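Local coordinates for protein glucose-6-phosphate 1-dehydrogenase (Mycobacterium avium, PDB 4LGV) that probably catalyses the NADP-dependent oxidation of glucose 6-phosphate to 6-phosphogluconolactone, the entry step of the pentose phosphate pathway, at residues A[70-73]-A[74-78]; A[209-212]-A[213-216]; A[274-277]-A[278-282]. All coordinates share one frame; numbering follows the deposited sequence.

Interaction 1 (A[70-73]-A[74-78])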
loop_
_atom_site.group_PDB
_atom_site.type_symbol
_atom_site.label_atom_id
_atom_site.label_comp_id
_atom_site.label_asym_id
_atom_site.label_seq_id
_atom_site.Cartn_x
_atom_site.Cartn_y
_atom_site.Cartn_z
ATOM N N ASP A 70 -26.304 57.905 -3.691
ATOM C CA ASP A 70 -27.638 58.478 -3.472
ATOM C C ASP A 70 -27.602 59.667 -2.496
ATOM O O ASP A 70 -27.021 59.591 -1.415
ATOM C CB ASP A 70 -28.604 57.433 -2.956
ATOM C CG ASP A 70 -28.557 56.163 -3.782
ATOM O OD1 ASP A 70 -27.482 55.534 -3.917
ATOM O OD2 ASP A 70 -29.599 55.727 -4.225
ATOM N N ASP A 71 -28.286 60.740 -2.871
ATOM C CA ASP A 71 -28.393 61.904 -2.009
ATOM C C ASP A 71 -29.600 61.701 -1.115
ATOM O O ASP A 71 -30.693 62.203 -1.385
ATOM C CB ASP A 71 -28.511 63.173 -2.858
ATOM C CG ASP A 71 -28.449 64.453 -2.046
ATOM O OD1 ASP A 71 -28.148 64.404 -0.837
ATOM O OD2 ASP A 71 -28.699 65.543 -2.655
ATOM N N ILE A 72 -29.390 60.974 -0.036
ATOM C CA ILE A 72 -30.433 60.696 0.938
ATOM C C ILE A 72 -29.863 60.922 2.310
ATOM O O ILE A 72 -28.655 61.051 2.475
ATOM C CB ILE A 72 -30.935 59.253 0.839
ATOM C CG1 ILE A 72 -29.796 58.273 1.070
ATOM C CG2 ILE A 72 -31.583 59.035 -0.525
ATOM C CD1 ILE A 72 -30.226 56.829 1.160
ATOM N N THR A 73 -30.730 60.996 3.296
ATOM C CA THR A 73 -30.310 61.156 4.686
ATOM C C THR A 73 -30.117 59.771 5.319
ATOM O O THR A 73 -30.534 58.754 4.785
ATOM C CB THR A 73 -31.403 61.865 5.488
ATOM O OG1 THR A 73 -32.564 61.035 5.502
ATOM C CG2 THR A 73 -31.769 63.255 4.869
ATOM N N LEU A 74 -29.524 59.760 6.497
ATOM C CA LEU A 74 -29.433 58.566 7.316
ATOM C C LEU A 74 -30.816 57.942 7.602
ATOM O O LEU A 74 -30.988 56.744 7.496
ATOM C CB LEU A 74 -28.672 58.870 8.641
ATOM C CG LEU A 74 -28.538 57.639 9.579
ATOM C CD1 LEU A 74 -27.892 56.459 8.868
ATOM C CD2 LEU A 74 -27.764 58.014 10.851
ATOM N N ASP A 75 -31.802 58.761 7.954
ATOM C CA ASP A 75 -33.158 58.232 8.177
ATOM C C ASP A 75 -33.714 57.510 6.974
ATOM O O ASP A 75 -34.332 56.474 7.094
ATOM C CB ASP A 75 -34.129 59.360 8.581
ATOM C CG ASP A 75 -33.888 59.860 10.020
ATOM O OD1 ASP A 75 -33.179 59.172 10.803
ATOM O OD2 ASP A 75 -34.403 60.952 10.348
ATOM N N GLN A 76 -33.509 58.077 5.797
ATOM C CA GLN A 76 -33.978 57.415 4.573
ATOM C C GLN A 76 -33.263 56.081 4.337
ATOM O O GLN A 76 -33.863 55.086 3.931
ATOM C CB GLN A 76 -33.808 58.328 3.386
ATOM C CG GLN A 76 -34.816 59.461 3.360
ATOM C CD GLN A 76 -34.479 60.562 2.334
ATOM O OE1 GLN A 76 -33.334 61.010 2.215
ATOM N NE2 GLN A 76 -35.480 60.987 1.596
ATOM N N LEU A 77 -31.987 56.046 4.669
ATOM C CA LEU A 77 -31.261 54.802 4.605
ATOM C C LEU A 77 -31.814 53.755 5.570
ATOM O O LEU A 77 -31.953 52.601 5.221
ATOM C CB LEU A 77 -29.769 55.036 4.855
ATOM C CG LEU A 77 -28.911 53.785 4.813
ATOM C CD1 LEU A 77 -28.910 53.215 3.417
ATOM C CD2 LEU A 77 -27.509 54.066 5.279
ATOM N N LEU A 78 -32.132 54.172 6.780
ATOM C CA LEU A 78 -32.719 53.280 7.775
ATOM C C LEU A 78 -34.049 52.697 7.343
ATOM O O LEU A 78 -34.304 51.499 7.573
ATOM C CB LEU A 78 -32.866 53.978 9.110
ATOM C CG LEU A 78 -31.517 54.346 9.745
ATOM C CD1 LEU A 78 -31.779 55.070 11.059
ATOM C CD2 LEU A 78 -30.611 53.145 10.007
HETATM O O HOH W 1 -32.539 63.526 1.146
#

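Interaction 2 (A[209-212]-A[213-216])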
loop_
_atom_site.group_PDB
_atom_site.type_symbol
_atom_site.label_atom_id
_atom_site.label_comp_id
_atom_site.label_asym_id
_atom_site.label_seq_id
_atom_site.Cartn_x
_atom_site.Cartn_y
_atom_site.Cartn_z
ATOM N N ALA A 209 -8.388 12.857 9.756
ATOM C CA ALA A 209 -8.440 12.326 11.122
ATOM C C ALA A 209 -9.003 10.922 11.158
ATOM O O ALA A 209 -8.998 10.301 12.220
ATOM C CB ALA A 209 -9.298 13.224 12.020
ATOM N N ASN A 210 -9.518 10.429 10.016
ATOM C CA ASN A 210 -10.104 9.061 9.944
ATOM C C ASN A 210 -9.257 8.151 9.051
ATOM O O ASN A 210 -9.215 8.300 7.833
ATOM C CB ASN A 210 -11.505 9.130 9.410
ATOM C CG ASN A 210 -12.459 9.789 10.359
ATOM O OD1 ASN A 210 -12.764 9.279 11.420
ATOM N ND2 ASN A 210 -12.946 10.958 9.974
ATOM N N ASN A 211 -8.521 7.250 9.665
ATOM C CA ASN A 211 -7.619 6.431 8.895
ATOM C C ASN A 211 -8.368 5.476 7.935
ATOM O O ASN A 211 -7.840 5.109 6.928
ATOM C CB ASN A 211 -6.700 5.642 9.810
ATOM C CG ASN A 211 -5.370 5.287 9.147
ATOM O OD1 ASN A 211 -4.951 5.912 8.200
ATOM N ND2 ASN A 211 -4.723 4.293 9.647
ATOM N N ALA A 212 -9.607 5.109 8.262
ATOM C CA ALA A 212 -10.375 4.243 7.420
ATOM C C ALA A 212 -10.602 4.946 6.081
ATOM O O ALA A 212 -10.663 4.272 5.065
ATOM C CB ALA A 212 -11.681 3.860 8.041
ATOM N N LEU A 213 -10.660 6.272 6.073
ATOM C CA LEU A 213 -10.860 7.008 4.837
ATOM C C LEU A 213 -9.558 7.403 4.214
ATOM O O LEU A 213 -9.402 7.342 2.974
ATOM C CB LEU A 213 -11.694 8.254 5.109
ATOM C CG LEU A 213 -13.093 8.019 5.719
ATOM C CD1 LEU A 213 -13.858 9.308 5.856
ATOM C CD2 LEU A 213 -13.855 7.048 4.841
ATOM N N ALA A 214 -8.604 7.864 5.027
ATOM C CA ALA A 214 -7.323 8.297 4.488
ATOM C C ALA A 214 -6.654 7.175 3.734
ATOM O O ALA A 214 -6.016 7.410 2.717
ATOM C CB ALA A 214 -6.399 8.795 5.603
ATOM N N LYS A 215 -6.753 5.938 4.220
ATOM C CA LYS A 215 -6.205 4.803 3.499
ATOM C C LYS A 215 -6.770 4.608 2.109
ATOM O O LYS A 215 -6.080 4.056 1.267
ATOM C CB LYS A 215 -6.464 3.514 4.269
ATOM C CG LYS A 215 -5.502 3.304 5.416
ATOM C CD LYS A 215 -4.083 3.203 4.827
ATOM C CE LYS A 215 -3.091 2.425 5.665
ATOM N NZ LYS A 215 -3.082 3.127 6.956
ATOM N N LEU A 216 -7.999 5.041 1.860
ATOM C CA LEU A 216 -8.656 4.859 0.579
ATOM C C LEU A 216 -8.476 6.053 -0.355
ATOM O O LEU A 216 -8.855 5.991 -1.515
ATOM C CB LEU A 216 -10.156 4.627 0.796
ATOM C CG LEU A 216 -10.584 3.539 1.777
ATOM C CD1 LEU A 216 -12.075 3.486 2.008
ATOM C CD2 LEU A 216 -10.091 2.186 1.281
#

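Interaction 3 (A[274-277]-A[278-282])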
loop_
_atom_site.group_PDB
_atom_site.type_symbol
_atom_site.label_atom_id
_atom_site.label_comp_id
_atom_site.label_asym_id
_atom_site.label_seq_id
_atom_site.Cartn_x
_atom_site.Cartn_y
_atom_site.Cartn_z
ATOM N N ASP A 274 -2.804 30.329 4.888
ATOM C CA ASP A 274 -1.833 30.252 3.798
ATOM C C ASP A 274 -1.276 28.831 3.625
ATOM O O ASP A 274 -0.958 28.421 2.516
ATOM C CB ASP A 274 -0.707 31.250 4.005
ATOM C CG ASP A 274 -1.087 32.673 3.536
ATOM O OD1 ASP A 274 -1.836 32.864 2.535
ATOM O OD2 ASP A 274 -0.626 33.605 4.187
ATOM N N ASP A 275 -1.198 28.077 4.717
ATOM C CA ASP A 275 -0.835 26.686 4.622
ATOM C C ASP A 275 -1.906 25.925 3.829
ATOM O O ASP A 275 -1.590 25.074 3.030
ATOM C CB ASP A 275 -0.705 26.103 6.009
ATOM C CG ASP A 275 0.406 26.767 6.803
ATOM O OD1 ASP A 275 1.448 27.126 6.215
ATOM O OD2 ASP A 275 0.251 26.846 8.039
ATOM N N LEU A 276 -3.157 26.239 4.055
ATOM C CA LEU A 276 -4.221 25.596 3.356
ATOM C C LEU A 276 -4.191 25.972 1.858
ATOM O O LEU A 276 -4.281 25.135 0.980
ATOM C CB LEU A 276 -5.572 26.007 3.972
ATOM C CG LEU A 276 -6.818 25.725 3.141
ATOM C CD1 LEU A 276 -6.963 24.235 2.903
ATOM C CD2 LEU A 276 -8.080 26.297 3.816
ATOM N N ASN A 277 -4.045 27.252 1.595
ATOM C CA ASN A 277 -3.966 27.750 0.247
ATOM C C ASN A 277 -2.706 27.304 -0.531
ATOM O O ASN A 277 -2.809 27.106 -1.711
ATOM C CB ASN A 277 -4.108 29.275 0.268
ATOM C CG ASN A 277 -5.533 29.695 0.496
ATOM O OD1 ASN A 277 -6.461 29.016 0.078
ATOM N ND2 ASN A 277 -5.716 30.806 1.152
ATOM N N ASP A 278 -1.572 27.078 0.150
ATOM C CA ASP A 278 -0.456 26.407 -0.474
ATOM C C ASP A 278 -0.905 25.024 -1.008
ATOM O O ASP A 278 -0.546 24.665 -2.110
ATOM C CB ASP A 278 0.721 26.176 0.487
ATOM C CG ASP A 278 1.476 27.446 0.818
ATOM O OD1 ASP A 278 1.228 28.499 0.198
ATOM O OD2 ASP A 278 2.269 27.430 1.783
ATOM N N LYS A 279 -1.707 24.273 -0.251
ATOM C CA LYS A 279 -2.019 22.930 -0.688
ATOM C C LYS A 279 -3.000 22.935 -1.870
ATOM O O LYS A 279 -2.889 22.115 -2.770
ATOM C CB LYS A 279 -2.594 22.117 0.454
ATOM C CG LYS A 279 -1.612 21.881 1.589
ATOM C CD LYS A 279 -0.552 20.874 1.203
ATOM C CE LYS A 279 0.824 21.453 1.093
ATOM N NZ LYS A 279 1.737 20.340 0.646
ATOM N N LYS A 280 -3.953 23.871 -1.840
ATOM C CA LYS A 280 -4.902 23.965 -2.891
ATOM C C LYS A 280 -4.165 24.331 -4.202
ATOM O O LYS A 280 -4.442 23.754 -5.215
ATOM C CB LYS A 280 -5.968 25.003 -2.565
ATOM C CG LYS A 280 -6.940 24.669 -1.423
ATOM C CD LYS A 280 -8.090 25.672 -1.556
ATOM C CE LYS A 280 -8.833 26.043 -0.303
ATOM N NZ LYS A 280 -9.131 27.505 -0.270
ATOM N N ALA A 281 -3.273 25.313 -4.139
ATOM C CA ALA A 281 -2.577 25.762 -5.308
ATOM C C ALA A 281 -1.800 24.603 -5.933
ATOM O O ALA A 281 -1.791 24.454 -7.135
ATOM C CB ALA A 281 -1.621 26.932 -4.978
ATOM N N GLU A 282 -1.147 23.796 -5.114
ATOM C CA GLU A 282 -0.430 22.631 -5.642
ATOM C C GLU A 282 -1.313 21.726 -6.493
ATOM O O GLU A 282 -0.814 21.107 -7.405
ATOM C CB GLU A 282 0.097 21.726 -4.520
ATOM C CG GLU A 282 1.274 22.266 -3.825
ATOM C CD GLU A 282 1.808 21.269 -2.787
ATOM O OE1 GLU A 282 1.153 20.154 -2.465
ATOM O OE2 GLU A 282 2.893 21.653 -2.288
HETATM O O HOH W 2 2.466 25.487 3.399
#

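Interaction 1 (A[70-73]-A[74-78])
T73 and Q76 face each other in a capping box at the start of helix 74-87, in the nucleotide-binding domain. Each residue uses its side chain to take up a backbone N-H of the other. T73 OG1 accepts from Q76 N at 3.1 Å, in a nearly straight bond (164°). In return the Q76 amide reaches back, and its OE1 receives T73 N at 2.8 Å, the donor lying in the amide plane on a lone pair. The T73 hydroxyl sits between its own backbone N and carbonyl carbon (chi1 63°), which turns OG1 inward over the first turn. Q76 sends CG anti to its carbonyl carbon, and from there the extended chain runs back along the cap until OE1 arrives beside I72, 3.3 Å from I72 CB. A water adds a second grip on Q76 OE1 at 2.8 Å and holds D71 O more weakly, so it is the water that links the glutamine oxygen to the turn before the cap. That turn is an inverse gamma turn centred on D71.

The first regular helical bond follows, from L77 N to T73 O. Behind the polar cap, I72 lays its CD1 against the helix, where it meets L77 CB at 4.1 Å. Both I72 and L77 also pack on Y106 of strand 104-108, the neighbouring edge of the parallel sheet. Further back, D70 is fixed at both ends: OD1 is hydrogen-bonded to T39 OG1, and its carbonyl O to Y106 OH and S108 OG.

Interaction 2 (A[209-212]-A[213-216])
N210 meets the next turn through its carbonyl oxygen, which takes two backbone N-H groups. A214 N comes in nearly along the C=O axis at 2.9 Å, whereas L213 N, at 3.0 Å, arrives from well above the carbonyl plane with a bent N-H...O angle of 138°. N210 stands at the N-cap position, yet its side chain makes no capping bond; its amide is spent on L206 O and, in the second subunit, on S389 and N372.

N211 O is bonded by K215 N at 3.0 Å. The N211 side chain leaves anti to its backbone N (chi1 -154°) and crosses the folded-back K215 chain, whose CG lies 3.3 Å from N211 O. ND2 and NZ come within 3.4 Å as two donors, and each looks elsewhere: N211 ND2 to H355 O of the second subunit, K215 NZ weakly to D220 O of that subunit.

At A212 the backbone N bonds N372 of the second subunit, and its carbonyl oxygen rests 3.4 Å from L216 CG. The arrangement is a short helical turn, starting at N211, set into a subunit interface and following closely on helix 200-209.

Interaction 3 (A[274-277]-A[278-282])
K280 reaches back along its own helix to N277 and L276. CB starts 3.9 Å from L276 O, and CG, placed anti to the lysine's carbonyl carbon, slides past that same oxygen at 3.6 Å. CD passes N277 OD1 more distantly. K280 CE then lies 4.0 Å from L276 CG, and the two chains cross at a slant. After a bend at chi4 (139°), NZ gives a hydrogen bond to N277 OD1 at 3.1 Å, arriving almost in line with the amide C=O. The asparagine and lysine chains run side by side and point the same way. Q258 of helix 246-264 also bonds the ammonium group, which gives this buried charge two amide oxygens.

This is i to i+3 and i+4 pairing on helix 273-284, whose backbone bonds include K280 N to L276 O and A281 N to N277 O. L276 packs on L262 of helix 246-264 and on V200 and the chain of Q204 in helix 200-209. A water bonded to D278 OD2 reaches D275 OD1 weakly, and K279 NZ meets E282 OE1 at 3.2 Å from above the carboxylate plane. The charges have further partners: R433 for both D274 and D278, and in the third subunit R285 for D275 and E282 for K279, with the reciprocal K279-E282 bridge formed too.

From the N terminus, interaction 1 comes first, turning the chain from strand 64-68 into helix 74-87 of the nucleotide-binding domain. Interactions 2 and 3 follow in the C-terminal domain. The three contacts run in series: each is local to one continuous stretch, and none nests within or crosses another. Interaction 1 ties its loop and helix to strand 104-108 at one edge of the parallel sheet, on the opposite side of the chain's centre from interaction 2. The centres of interactions 2 and 3 lie about 21 Å apart. Helix 200-209 leads into interaction 2, which faces the second subunit; interaction 3 packs helix 273-284 on helices 246-264 and 200-209, and presents one flank to the third subunit.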